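Long-range contact in peptidase S8 and S53, subtilisin, kexin, sedolisin (Mycobacterium smegmatis, PDB 4KG7), which is probably a subtilisin-like serine endopeptidase, the MycP3 mycosin protease of the type VII (ESX-3) secretion system: residues 22-34 against 137-149. Numbering follows the deposited sequence.
Sequences PAQPMMQRSECIT and SPRFAPRTPGADS
Met27 and Ala141 form the hydrogen-bonded pair of a two-stranded antiparallel sheet, 26-28 against 140-142, whose short axes run at 144°. Met27 N donates to Ala141 O (2.8 Å), and Ala141 N returns a bond to Met27 O (3.0 Å). The pairing continues past both strand ends: Arg143 N reaches Pro25 O, and Arg29 N donates to Arg139 O at 2.7 Å.

On the face shared by Gln28 and Phe140, Gln28 CB sits over the Phe140 ring, 3.9 Å from its centroid, a CH-pi contact. With CG anti to the backbone N (chi1 -171°), the extended Gln28 chain carries its amide on past the ring to donate to Ser30 O. On the side that carries Ala141 CB, Arg29 extends its chain until the guanidinium grips Pro138 O side-on: NE (3.1 Å) and NH2 (3.0 Å) both donate, with the oxygen in the guanidinium plane. Phe140 O and Ala141 CB lie over one face of that group. Arg139 turns its guanidinium edge to Ile33 CG1, which lies 3.2 Å from NH2, while NH1 forms a salt bridge with Asp102. At the far end, Pro25 CB rests over the Arg143 guanidinium, and one water joins Gln24 OE1, Pro25 O and Thr144 N.

Pro138 O thus accepts two arginine N-H groups and a further water, which should limit rotation of the Arg29 guanidinium. These bonds, together with the Cys32-Cys101 disulfide, tie the N-terminal segment across the subtilisin-fold surface; the side chain of Pro138 lies about 7 Å from that of His104, a probable charge-relay residue, without touching it.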
loop_
_atom_site.group_PDB
_atom_site.type_symbol
_atom_site.label_atom_id
_atom_site.label_comp_id
_atom_site.label_asym_id
_atom_site.label_seq_id
_atom_site.Cartn_x
_atom_site.Cartn_y
_atom_site.Cartn_z
ATOM N N PRO A 22 15.462 -9.962 9.975
ATOM C CA PRO A 22 14.621 -11.151 9.840
ATOM C C PRO A 22 14.650 -12.003 11.112
ATOM O O PRO A 22 15.600 -11.918 11.878
ATOM C CB PRO A 22 15.288 -11.889 8.680
ATOM C CG PRO A 22 16.717 -11.549 8.837
ATOM C CD PRO A 22 16.694 -10.080 9.178
ATOM N N ALA A 23 13.634 -12.843 11.288
ATOM C CA ALA A 23 13.548 -13.723 12.446
ATOM C C ALA A 23 14.560 -14.858 12.346
ATOM O O ALA A 23 15.026 -15.368 13.370
ATOM C CB ALA A 23 12.137 -14.258 12.594
ATOM N N GLN A 24 14.876 -15.260 11.110
ATOM C CA GLN A 24 15.956 -16.211 10.826
ATOM C C GLN A 24 16.695 -15.772 9.576
ATOM O O GLN A 24 16.170 -14.990 8.774
ATOM C CB GLN A 24 15.450 -17.651 10.671
ATOM C CG GLN A 24 14.443 -17.881 9.576
ATOM C CD GLN A 24 14.013 -19.342 9.444
ATOM O OE1 GLN A 24 14.803 -20.271 9.624
ATOM N NE2 GLN A 24 12.741 -19.541 9.113
ATOM N N PRO A 25 17.931 -16.234 9.424
ATOM C CA PRO A 25 18.698 -15.848 8.241
ATOM C C PRO A 25 17.997 -16.207 6.934
ATOM O O PRO A 25 17.382 -17.263 6.835
ATOM C CB PRO A 25 20.001 -16.613 8.428
ATOM C CG PRO A 25 20.146 -16.733 9.918
ATOM C CD PRO A 25 18.746 -17.024 10.370
ATOM N N MET A 26 18.084 -15.302 5.958
ATOM C CA MET A 26 17.425 -15.446 4.658
ATOM C C MET A 26 18.482 -15.569 3.574
ATOM O O MET A 26 19.620 -15.107 3.740
ATOM C CB MET A 26 16.541 -14.225 4.380
ATOM C CG MET A 26 15.538 -13.936 5.485
ATOM S SD MET A 26 14.289 -15.228 5.628
ATOM C CE MET A 26 13.189 -14.720 4.308
ATOM N N MET A 27 18.112 -16.207 2.473
ATOM C CA MET A 27 19.001 -16.329 1.314
ATOM C C MET A 27 18.226 -15.931 0.078
ATOM O O MET A 27 17.029 -16.151 -0.007
ATOM C CB MET A 27 19.593 -17.752 1.182
ATOM C CG MET A 27 18.755 -18.778 0.428
ATOM S SD MET A 27 19.488 -20.444 0.393
ATOM C CE MET A 27 20.441 -20.355 -1.128
ATOM N N GLN A 28 18.924 -15.344 -0.888
ATOM C CA GLN A 28 18.283 -14.944 -2.133
ATOM C C GLN A 28 18.114 -16.187 -3.009
ATOM O O GLN A 28 19.087 -16.888 -3.249
ATOM C CB GLN A 28 19.125 -13.884 -2.836
ATOM C CG GLN A 28 18.401 -13.268 -4.019
ATOM C CD GLN A 28 19.164 -12.144 -4.665
ATOM O OE1 GLN A 28 20.047 -11.519 -4.057
ATOM N NE2 GLN A 28 18.819 -11.868 -5.914
ATOM N N ARG A 29 16.888 -16.474 -3.442
ATOM C CA ARG A 29 16.607 -17.698 -4.220
ATOM C C ARG A 29 16.372 -17.423 -5.699
ATOM O O ARG A 29 16.447 -18.343 -6.499
ATOM C CB ARG A 29 15.401 -18.452 -3.643
ATOM C CG ARG A 29 14.059 -17.808 -3.935
ATOM C CD ARG A 29 12.900 -18.520 -3.239
ATOM N NE ARG A 29 11.763 -17.618 -3.027
ATOM C CZ ARG A 29 10.671 -17.908 -2.313
ATOM N NH1 ARG A 29 10.529 -19.098 -1.723
ATOM N NH2 ARG A 29 9.708 -16.998 -2.188
ATOM N N SER A 30 16.085 -16.171 -6.050
ATOM C CA SER A 30 15.758 -15.766 -7.420
ATOM C C SER A 30 16.561 -14.527 -7.735
ATOM O O SER A 30 16.829 -13.707 -6.842
ATOM C CB SER A 30 14.275 -15.395 -7.540
ATOM O OG SER A 30 13.482 -16.543 -7.707
ATOM N N GLU A 31 16.911 -14.382 -9.007
ATOM C CA GLU A 31 17.614 -13.205 -9.495
ATOM C C GLU A 31 16.773 -11.951 -9.271
ATOM O O GLU A 31 15.570 -11.976 -9.450
ATOM C CB GLU A 31 17.890 -13.375 -10.995
ATOM C CG GLU A 31 18.714 -12.277 -11.641
ATOM C CD GLU A 31 18.980 -12.521 -13.126
ATOM O OE1 GLU A 31 18.534 -13.555 -13.670
ATOM O OE2 GLU A 31 19.641 -11.663 -13.756
ATOM N N CYS A 32 17.423 -10.851 -8.925
ATOM C CA CYS A 32 16.717 -9.577 -8.844
ATOM C C CYS A 32 16.115 -9.161 -10.192
ATOM O O CYS A 32 16.594 -9.522 -11.265
ATOM C CB CYS A 32 17.639 -8.468 -8.378
ATOM S SG CYS A 32 18.307 -8.676 -6.715
ATOM N N ILE A 33 15.074 -8.352 -10.088
ATOM C CA ILE A 33 14.239 -7.874 -11.187
ATOM C C ILE A 33 14.290 -6.348 -11.162
ATOM O O ILE A 33 14.355 -5.729 -10.092
ATOM C CB ILE A 33 12.768 -8.344 -10.922
ATOM C CG1 ILE A 33 12.713 -9.865 -11.033
ATOM C CG2 ILE A 33 11.751 -7.721 -11.860
ATOM C CD1 ILE A 33 13.397 -10.366 -12.255
ATOM N N THR A 34 14.250 -5.744 -12.337
ATOM C CA THR A 34 13.978 -4.341 -12.494
ATOM C C THR A 34 12.770 -4.137 -13.395
ATOM O O THR A 34 12.515 -4.956 -14.296
ATOM C CB THR A 34 15.170 -3.578 -13.069
ATOM O OG1 THR A 34 15.539 -4.119 -14.348
ATOM C CG2 THR A 34 16.369 -3.673 -12.115
ATOM N N SER A 137 10.321 -9.628 0.470
ATOM C CA SER A 137 10.724 -9.825 -0.926
ATOM C C SER A 137 10.492 -11.273 -1.264
ATOM O O SER A 137 11.005 -12.137 -0.563
ATOM C CB SER A 137 12.193 -9.508 -1.147
ATOM O OG SER A 137 12.579 -10.005 -2.456
ATOM N N PRO A 138 9.741 -11.545 -2.341
ATOM C CA PRO A 138 9.608 -12.937 -2.796
ATOM C C PRO A 138 10.849 -13.510 -3.429
ATOM O O PRO A 138 10.853 -14.715 -3.779
ATOM C CB PRO A 138 8.499 -12.868 -3.835
ATOM C CG PRO A 138 8.447 -11.486 -4.284
ATOM C CD PRO A 138 8.971 -10.609 -3.176
ATOM N N ARG A 139 11.893 -12.692 -3.595
ATOM C CA ARG A 139 13.160 -13.188 -4.126
ATOM C C ARG A 139 13.988 -13.906 -3.051
ATOM O O ARG A 139 15.047 -14.443 -3.351
ATOM C CB ARG A 139 13.998 -12.047 -4.706
ATOM C CG ARG A 139 13.341 -11.275 -5.839
ATOM C CD ARG A 139 13.178 -12.127 -7.072
ATOM N NE ARG A 139 12.397 -11.447 -8.092
ATOM C CZ ARG A 139 11.077 -11.296 -8.018
ATOM N NH1 ARG A 139 10.389 -11.784 -6.990
ATOM N NH2 ARG A 139 10.426 -10.670 -8.986
ATOM N N PHE A 140 13.520 -13.868 -1.799
ATOM C CA PHE A 140 14.254 -14.443 -0.668
ATOM C C PHE A 140 13.409 -15.462 0.071
ATOM O O PHE A 140 12.176 -15.421 0.058
ATOM C CB PHE A 140 14.677 -13.347 0.314
ATOM C CG PHE A 140 15.739 -12.450 -0.218
ATOM C CD1 PHE A 140 15.435 -11.496 -1.171
ATOM C CD2 PHE A 140 17.053 -12.558 0.229
ATOM C CE1 PHE A 140 16.409 -10.666 -1.685
ATOM C CE2 PHE A 140 18.027 -11.702 -0.275
ATOM C CZ PHE A 140 17.709 -10.776 -1.246
ATOM N N ALA A 141 14.104 -16.394 0.697
ATOM C CA ALA A 141 13.488 -17.400 1.543
ATOM C C ALA A 141 14.449 -17.708 2.681
ATOM O O ALA A 141 15.625 -17.380 2.603
ATOM C CB ALA A 141 13.218 -18.652 0.737
ATOM N N PRO A 142 13.954 -18.361 3.739
ATOM C CA PRO A 142 14.851 -18.800 4.799
ATOM C C PRO A 142 16.011 -19.648 4.285
ATOM O O PRO A 142 15.835 -20.498 3.401
ATOM C CB PRO A 142 13.937 -19.632 5.690
ATOM C CG PRO A 142 12.599 -19.038 5.509
ATOM C CD PRO A 142 12.542 -18.658 4.060
ATOM N N ARG A 143 17.187 -19.423 4.846
ATOM C CA ARG A 143 18.364 -20.179 4.473
ATOM C C ARG A 143 18.150 -21.666 4.799
ATOM O O ARG A 143 18.500 -22.551 4.001
ATOM C CB ARG A 143 19.575 -19.621 5.221
ATOM C CG ARG A 143 20.914 -20.025 4.652
ATOM C CD ARG A 143 22.039 -19.417 5.472
ATOM N NE ARG A 143 22.046 -19.980 6.821
ATOM C CZ ARG A 143 22.532 -19.376 7.909
ATOM N NH1 ARG A 143 23.087 -18.169 7.832
ATOM N NH2 ARG A 143 22.463 -19.993 9.082
ATOM N N THR A 144 17.578 -21.939 5.971
ATOM C CA THR A 144 17.257 -23.315 6.360
ATOM C C THR A 144 15.981 -23.720 5.608
ATOM O O THR A 144 14.947 -23.050 5.755
ATOM C CB THR A 144 17.081 -23.432 7.885
ATOM O OG1 THR A 144 18.318 -23.079 8.523
ATOM C CG2 THR A 144 16.693 -24.866 8.276
ATOM N N PRO A 145 16.062 -24.758 4.751
ATOM C CA PRO A 145 14.943 -25.123 3.869
ATOM C C PRO A 145 13.911 -25.975 4.598
ATOM O O PRO A 145 13.773 -27.166 4.324
ATOM C CB PRO A 145 15.627 -25.909 2.744
ATOM C CG PRO A 145 16.793 -26.534 3.405
ATOM C CD PRO A 145 17.259 -25.578 4.465
ATOM N N GLY A 146 13.211 -25.342 5.531
ATOM C CA GLY A 146 12.221 -26.009 6.364
ATOM C C GLY A 146 10.838 -25.878 5.765
ATOM O O GLY A 146 10.692 -25.656 4.560
ATOM N N ALA A 147 9.814 -26.037 6.601
ATOM C CA ALA A 147 8.436 -25.928 6.142
ATOM C C ALA A 147 8.265 -24.594 5.430
ATOM O O ALA A 147 8.611 -23.540 5.976
ATOM C CB ALA A 147 7.463 -26.037 7.313
ATOM N N ASP A 148 7.775 -24.650 4.195
ATOM C CA ASP A 148 7.545 -23.455 3.383
ATOM C C ASP A 148 6.104 -23.506 2.899
ATOM O O ASP A 148 5.821 -23.766 1.725
ATOM C CB ASP A 148 8.524 -23.410 2.203
ATOM C CG ASP A 148 8.410 -22.125 1.394
ATOM O OD1 ASP A 148 8.514 -21.028 1.990
ATOM O OD2 ASP A 148 8.222 -22.219 0.161
ATOM N N SER A 149 5.199 -23.285 3.840
ATOM C CA SER A 149 3.780 -23.402 3.597
ATOM C C SER A 149 3.163 -22.023 3.558
ATOM O O SER A 149 3.799 -21.027 3.927
ATOM C CB SER A 149 3.132 -24.221 4.708
ATOM O OG SER A 149 3.383 -23.636 5.969
HETATM O O HOH W 1 17.222 -19.758 8.156
HETATM O O HOH W 2 13.555 -22.450 8.192
HETATM O O HOH W 3 11.960 -16.344 -5.754
#